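Local coordinates for Cyp101j2 (Sphingobium yanoikuyae, PDB 5KYO), which is a cytochrome P450 monooxygenase that binds a heme cofactor and probably hydroxylates the monoterpene 1,8-cineole, at residues A[288-291]-A[292-296]; A[389-392]-A[393-397]. One frame throughout, in Å; residues are numbered along the deposited sequence. Where two conformers were deposited one is given.

Interaction 1: A[288-291]-A[292-296]; sequences KDHA and LRRAI
Asp289 meets Leu292 at an N-cap: Asp289 OD1 accepts a hydrogen bond from Leu292 N at 3.1 Å and so caps the start of helix 290-298, which by its order in the P450 fold corresponds to the J helix. The amide reaches the carboxylate from well above its plane, 61° out of it. The Asp289 side chain lies at about a right angle to that of Leu292, with Asp289 CG 3.5 Å from Leu292 CB. Beyond this cap Leu292 is buried against Leu286 of helix 273-288 and Phe310 of helix 303-313. Backbone hydrogen bonds from Arg293 N to Asp289 O (3.1 Å) and Arg294 N to His290 O (2.9 Å) close the first helical turn. The closest side-chain contacts of His290 are made by CA and CB, while Arg294 NH1 lies obliquely to its ring. Arg293, bent at chi3, brings one face of its guanidinium over His290 CA, with Arg293 NH2 3.4 Å from His290 CB; Arg293 NH1 is also hydrogen-bonded to Leu286 O. Glu402 forms salt bridges with both arginines, through Arg293 NH2 and Arg294 NE. The aliphatic His290 CB lies 4.2 Å above the plane of the Arg294 guanidinium, over its centre.

Interaction 2: A[389-392]-A[393-397]; sequences MKVV and LREWF
Four successive i to i+4 backbone hydrogen bonds run from Leu393, Arg394, Glu395 and Trp396 N back to Met389, Lys390, Val391 and Val392 O, each 2.9 Å long, the evidence for a regular alpha-helix. Lys390 and Arg394, one turn apart, lie side by side and point the same way. The lysine methylenes pass over one face of the Arg394 guanidinium, with Lys390 CD 3.2 Å from Arg394 NH2. With CG anti to the backbone N (chi1 -170°) the lysine reaches out beside the extended arginine, and a bend at chi3 then turns its end. Lys390 NZ is left 4.2 Å from Arg394 NH2, a like-charge approach probably eased by long, weak ion pairs to Glu150 and Asp304 respectively. In this helix, 382-399, which corresponds to the L helix of the P450 fold, Met389 and Leu393 pack toward helices 273-288 and 303-313. The Met389 side chain, in the conformer described of two deposited, is about 6 Å from the heme and crosses Leu393 obliquely, Met389 CG lying 3.7 Å from Leu393 CD1. Leu393 continues onto Leu286 of helix 273-288 and Ile303 of helix 303-313, while Val392 packs on Phe283. Glu395 runs alongside Val391 and forms a salt bridge with Arg399; Val391 and Glu395 both touch Thr154 of helix 149-164. Trp396 turns its indole away from 389-392, meeting Phe403 and Phe176 edge-to-face, and its CB remains 3.2 Å from Val392 O.

From the N terminus, interaction 1 comes first, where the chain leaves helix 273-288 and starts helix 290-298; interaction 2 follows nearly a hundred residues later, within helix 382-399. Each is a local contact between adjoining residues, at a helix start in interaction 1 and within a helix in interaction 2, so neither closes a long loop, and the two stand in series without nesting or crossing. Their centres are 14 Å apart, yet they meet directly through Phe397. Phe397 CD2 lies 3.6 Å from Ile296 CG2, and Phe397 CE1 lies 3.5 Å from Arg293 O, both as packing. Helices 273-288 and 303-313, through Leu286 and Ile303 respectively among others, touch residues of both contacts, so four helices are tied together here.

Interaction 1: A[288-291]-A[292-296]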
ATOM      1  N   LYS A 288      -4.850  19.870   8.554  1.00 21.58           N
ATOM      2  CA  LYS A 288      -4.638  20.222   9.960  1.00 14.04           C
ATOM      3  C   LYS A 288      -3.392  21.070  10.207  1.00 22.04           C
ATOM      4  O   LYS A 288      -3.367  21.927  11.104  1.00 21.99           O
ATOM      5  CB  LYS A 288      -4.542  18.957  10.809  1.00 15.50           C
ATOM      6  CG  LYS A 288      -5.838  18.181  10.916  1.00 21.76           C
ATOM      7  CD  LYS A 288      -6.839  18.892  11.804  1.00 23.42           C
ATOM      8  CE  LYS A 288      -8.054  18.021  12.037  1.00 28.26           C
ATOM      9  NZ  LYS A 288      -9.037  18.605  12.983  1.00 29.95           N
ATOM     10  N   ASP A 289      -2.353  20.822   9.426  1.00 19.12           N
ATOM     11  CA  ASP A 289      -1.042  21.446   9.631  1.00 21.22           C
ATOM     12  C   ASP A 289      -1.007  22.738   8.803  1.00 16.87           C
ATOM     13  O   ASP A 289      -0.530  22.753   7.676  1.00 14.17           O
ATOM     14  CB  ASP A 289       0.068  20.439   9.230  1.00 14.50           C
ATOM     15  CG  ASP A 289       1.470  20.925   9.550  1.00 19.94           C
ATOM     16  OD1 ASP A 289       1.655  22.143   9.776  1.00 26.67           O
ATOM     17  OD2 ASP A 289       2.406  20.085   9.558  1.00 17.80           O
ATOM     18  N   HIS A 290      -1.568  23.820   9.335  1.00 19.34           N
ATOM     19  CA  HIS A 290      -1.707  25.011   8.504  1.00 15.98           C
ATOM     20  C   HIS A 290      -0.351  25.620   8.187  1.00 14.11           C
ATOM     21  O   HIS A 290      -0.179  26.171   7.123  1.00 14.11           O
ATOM     22  CB  HIS A 290      -2.631  26.049   9.150  1.00 20.88           C
ATOM     23  CG  HIS A 290      -2.316  26.357  10.575  0.50 21.11           C
ATOM     24  ND1 HIS A 290      -2.729  25.555  11.617  0.50 18.84           N
ATOM     25  CD2 HIS A 290      -1.669  27.405  11.135  0.50 21.30           C
ATOM     26  CE1 HIS A 290      -2.331  26.089  12.759  0.50 21.64           C
ATOM     27  NE2 HIS A 290      -1.685  27.210  12.492  0.50 18.84           N
ATOM     28  N   ALA A 291       0.621  25.477   9.085  1.00 20.52           N
ATOM     29  CA  ALA A 291       1.982  25.948   8.805  1.00 21.31           C
ATOM     30  C   ALA A 291       2.531  25.334   7.523  1.00 22.77           C
ATOM     31  O   ALA A 291       3.074  26.035   6.670  1.00 17.18           O
ATOM     32  CB  ALA A 291       2.902  25.634   9.969  1.00 22.46           C
ATOM     33  N   LEU A 292       2.381  24.021   7.393  1.00 14.20           N
ATOM     34  CA  LEU A 292       2.855  23.308   6.206  1.00 18.23           C
ATOM     35  C   LEU A 292       2.069  23.661   4.939  1.00 14.17           C
ATOM     36  O   LEU A 292       2.643  23.938   3.876  1.00 14.18           O
ATOM     37  CB  LEU A 292       2.782  21.797   6.457  1.00 17.76           C
ATOM     38  CG  LEU A 292       3.070  20.876   5.271  1.00 19.37           C
ATOM     39  CD1 LEU A 292       4.509  21.031   4.810  1.00 15.94           C
ATOM     40  CD2 LEU A 292       2.791  19.458   5.706  1.00 14.23           C
ATOM     41  N   ARG A 293       0.749  23.630   5.049  1.00 14.13           N
ATOM     42  CA  ARG A 293      -0.130  23.971   3.931  1.00 14.09           C
ATOM     43  C   ARG A 293       0.156  25.367   3.355  1.00 14.09           C
ATOM     44  O   ARG A 293       0.285  25.535   2.147  1.00 14.08           O
ATOM     45  CB  ARG A 293      -1.595  23.863   4.374  1.00 14.05           C
ATOM     46  CG  ARG A 293      -2.627  24.127   3.292  1.00 14.01           C
ATOM     47  CD  ARG A 293      -4.050  24.010   3.820  1.00 13.97           C
ATOM     48  NE  ARG A 293      -4.435  25.106   4.736  1.00 13.96           N
ATOM     49  CZ  ARG A 293      -4.685  24.960   6.031  1.00 13.97           C
ATOM     50  NH1 ARG A 293      -4.547  23.782   6.625  1.00 15.43           N
ATOM     51  NH2 ARG A 293      -5.043  26.014   6.756  1.00 16.67           N
ATOM     52  N   ARG A 294       0.244  26.378   4.217  1.00 15.61           N
ATOM     53  CA  ARG A 294       0.501  27.728   3.733  1.00 21.34           C
ATOM     54  C   ARG A 294       1.902  27.877   3.110  1.00 19.12           C
ATOM     55  O   ARG A 294       2.082  28.636   2.151  1.00 17.25           O
ATOM     56  CB  ARG A 294       0.296  28.739   4.872  1.00 24.65           C
ATOM     57  CG  ARG A 294      -1.045  28.581   5.621  1.00 22.61           C
ATOM     58  CD  ARG A 294      -1.997  29.739   5.461  1.00 20.27           C
ATOM     59  NE  ARG A 294      -3.317  29.477   6.049  1.00 13.99           N
ATOM     60  CZ  ARG A 294      -3.640  29.729   7.317  1.00 18.70           C
ATOM     61  NH1 ARG A 294      -2.745  30.253   8.145  1.00 21.54           N
ATOM     62  NH2 ARG A 294      -4.859  29.456   7.751  1.00 16.32           N
ATOM     63  N   ALA A 295       2.897  27.153   3.618  1.00 14.17           N
ATOM     64  CA  ALA A 295       4.230  27.222   3.011  1.00 15.24           C
ATOM     65  C   ALA A 295       4.220  26.659   1.592  1.00 17.79           C
ATOM     66  O   ALA A 295       4.784  27.254   0.636  1.00 15.85           O
ATOM     67  CB  ALA A 295       5.248  26.481   3.878  1.00 20.71           C
ATOM     68  N   ILE A 296       3.552  25.516   1.438  1.00 14.19           N
ATOM     69  CA  ILE A 296       3.524  24.865   0.127  1.00 14.18           C
ATOM     70  C   ILE A 296       2.726  25.703  -0.862  1.00 21.99           C
ATOM     71  O   ILE A 296       3.075  25.779  -2.044  1.00 24.21           O
ATOM     72  CB  ILE A 296       2.934  23.435   0.205  1.00 14.17           C
ATOM     73  CG1 ILE A 296       3.930  22.465   0.855  1.00 16.61           C
ATOM     74  CG2 ILE A 296       2.581  22.920  -1.162  1.00 19.73           C
ATOM     75  CD1 ILE A 296       3.339  21.062   1.072  1.00 14.20           C
TER

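Interaction 2: A[389-392]-A[393-397]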
ATOM      1  N   MET A 389       1.603  11.404  -6.430  1.00 16.16           N
ATOM      2  CA  MET A 389       1.615  12.355  -5.317  0.50 14.19           C
ATOM      3  C   MET A 389       2.027  13.751  -5.767  1.00 16.39           C
ATOM      4  O   MET A 389       1.400  14.735  -5.398  1.00 15.98           O
ATOM      5  CB  MET A 389       2.557  11.870  -4.215  0.50 17.02           C
ATOM      6  CG  MET A 389       2.566  12.758  -2.982  0.50 24.78           C
ATOM      7  SD  MET A 389       0.927  12.939  -2.261  0.50 40.04           S
ATOM      8  CE  MET A 389       0.472  11.222  -2.013  0.50 14.18           C
ATOM      9  N   LYS A 390       3.082  13.814  -6.575  1.00 18.07           N
ATOM     10  CA  LYS A 390       3.597  15.077  -7.073  1.00 18.43           C
ATOM     11  C   LYS A 390       2.570  15.836  -7.901  1.00 18.89           C
ATOM     12  O   LYS A 390       2.350  17.043  -7.704  1.00 14.16           O
ATOM     13  CB  LYS A 390       4.857  14.843  -7.910  1.00 26.21           C
ATOM     14  CG  LYS A 390       5.588  16.129  -8.265  1.00 27.19           C
ATOM     15  CD  LYS A 390       6.757  15.842  -9.193  1.00 35.77           C
ATOM     16  CE  LYS A 390       6.281  15.301 -10.533  1.00 41.19           C
ATOM     17  NZ  LYS A 390       7.414  15.140 -11.481  1.00 46.46           N
ATOM     18  N   VAL A 391       1.949  15.143  -8.844  1.00 17.82           N
ATOM     19  CA  VAL A 391       0.977  15.798  -9.715  1.00 14.13           C
ATOM     20  C   VAL A 391      -0.216  16.257  -8.889  1.00 14.09           C
ATOM     21  O   VAL A 391      -0.761  17.354  -9.091  1.00 14.06           O
ATOM     22  CB  VAL A 391       0.508  14.863 -10.855  1.00 15.13           C
ATOM     23  CG1 VAL A 391      -0.582  15.532 -11.665  1.00 14.08           C
ATOM     24  CG2 VAL A 391       1.681  14.510 -11.736  1.00 20.50           C
ATOM     25  N   VAL A 392      -0.607  15.428  -7.924  1.00 14.08           N
ATOM     26  CA  VAL A 392      -1.791  15.737  -7.150  1.00 18.19           C
ATOM     27  C   VAL A 392      -1.544  16.966  -6.284  1.00 17.95           C
ATOM     28  O   VAL A 392      -2.383  17.862  -6.225  1.00 14.01           O
ATOM     29  CB  VAL A 392      -2.239  14.539  -6.266  1.00 14.05           C
ATOM     30  CG1 VAL A 392      -3.205  14.996  -5.177  1.00 14.01           C
ATOM     31  CG2 VAL A 392      -2.888  13.455  -7.146  1.00 19.69           C
ATOM     32  N   LEU A 393      -0.385  16.997  -5.629  1.00 14.08           N
ATOM     33  CA  LEU A 393      -0.017  18.108  -4.777  1.00 14.08           C
ATOM     34  C   LEU A 393       0.077  19.373  -5.629  1.00 20.67           C
ATOM     35  O   LEU A 393      -0.411  20.414  -5.235  1.00 14.05           O
ATOM     36  CB  LEU A 393       1.310  17.844  -4.076  1.00 14.13           C
ATOM     37  CG  LEU A 393       1.243  16.857  -2.898  1.00 14.41           C
ATOM     38  CD1 LEU A 393       2.645  16.454  -2.502  1.00 16.64           C
ATOM     39  CD2 LEU A 393       0.510  17.458  -1.726  1.00 14.12           C
ATOM     40  N   ARG A 394       0.686  19.268  -6.806  1.00 18.71           N
ATOM     41  CA  ARG A 394       0.893  20.459  -7.630  1.00 19.40           C
ATOM     42  C   ARG A 394      -0.423  21.017  -8.151  1.00 24.06           C
ATOM     43  O   ARG A 394      -0.669  22.216  -8.059  1.00 14.03           O
ATOM     44  CB  ARG A 394       1.829  20.163  -8.805  1.00 18.54           C
ATOM     45  CG  ARG A 394       3.275  19.947  -8.390  1.00 49.12           C
ATOM     46  CD  ARG A 394       4.208  19.825  -9.586  1.00 55.15           C
ATOM     47  NE  ARG A 394       5.534  19.345  -9.203  1.00 55.40           N
ATOM     48  CZ  ARG A 394       6.590  19.344 -10.011  1.00 51.02           C
ATOM     49  NH1 ARG A 394       6.481  19.808 -11.247  1.00 43.75           N
ATOM     50  NH2 ARG A 394       7.760  18.889  -9.577  1.00 54.29           N
ATOM     51  N   GLU A 395      -1.263  20.163  -8.724  1.00 15.50           N
ATOM     52  CA  GLU A 395      -2.553  20.646  -9.228  1.00 17.73           C
ATOM     53  C   GLU A 395      -3.535  21.059  -8.132  1.00 14.38           C
ATOM     54  O   GLU A 395      -4.343  21.952  -8.356  1.00 13.93           O
ATOM     55  CB  GLU A 395      -3.213  19.596 -10.121  1.00 13.97           C
ATOM     56  CG  GLU A 395      -2.360  19.220 -11.316  1.00 14.00           C
ATOM     57  CD  GLU A 395      -2.058  20.402 -12.237  1.00 26.58           C
ATOM     58  OE1 GLU A 395      -2.825  21.386 -12.238  1.00 22.76           O
ATOM     59  OE2 GLU A 395      -1.056  20.339 -12.971  1.00 29.28           O
ATOM     60  N   TRP A 396      -3.506  20.401  -6.972  1.00 13.96           N
ATOM     61  CA  TRP A 396      -4.402  20.791  -5.907  1.00 13.93           C
ATOM     62  C   TRP A 396      -4.001  22.198  -5.453  1.00 14.52           C
ATOM     63  O   TRP A 396      -4.836  23.105  -5.400  1.00 16.92           O
ATOM     64  CB  TRP A 396      -4.379  19.794  -4.719  1.00 13.94           C
ATOM     65  CG  TRP A 396      -5.463  20.111  -3.705  1.00 20.82           C
ATOM     66  CD1 TRP A 396      -5.453  21.120  -2.783  1.00 15.94           C
ATOM     67  CD2 TRP A 396      -6.713  19.432  -3.535  1.00 13.89           C
ATOM     68  NE1 TRP A 396      -6.614  21.114  -2.060  1.00 16.01           N
ATOM     69  CE2 TRP A 396      -7.413  20.094  -2.509  1.00 15.71           C
ATOM     70  CE3 TRP A 396      -7.317  18.340  -4.167  1.00 13.88           C
ATOM     71  CZ2 TRP A 396      -8.670  19.685  -2.078  1.00 19.97           C
ATOM     72  CZ3 TRP A 396      -8.575  17.940  -3.733  1.00 14.57           C
ATOM     73  CH2 TRP A 396      -9.232  18.608  -2.701  1.00 16.53           C
ATOM     74  N   PHE A 397      -2.717  22.396  -5.160  1.00 13.97           N
ATOM     75  CA  PHE A 397      -2.300  23.679  -4.589  1.00 18.20           C
ATOM     76  C   PHE A 397      -2.397  24.834  -5.596  1.00 16.08           C
ATOM     77  O   PHE A 397      -2.526  25.985  -5.197  1.00 15.37           O
ATOM     78  CB  PHE A 397      -0.885  23.584  -4.016  1.00 14.02           C
ATOM     79  CG  PHE A 397      -0.865  23.080  -2.597  1.00 15.30           C
ATOM     80  CD1 PHE A 397      -1.219  23.917  -1.551  1.00 17.09           C
ATOM     81  CD2 PHE A 397      -0.569  21.757  -2.329  1.00 14.94           C
ATOM     82  CE1 PHE A 397      -1.219  23.449  -0.247  1.00 20.35           C
ATOM     83  CE2 PHE A 397      -0.582  21.275  -1.031  1.00 19.39           C
ATOM     84  CZ  PHE A 397      -0.906  22.108   0.008  1.00 14.93           C
TER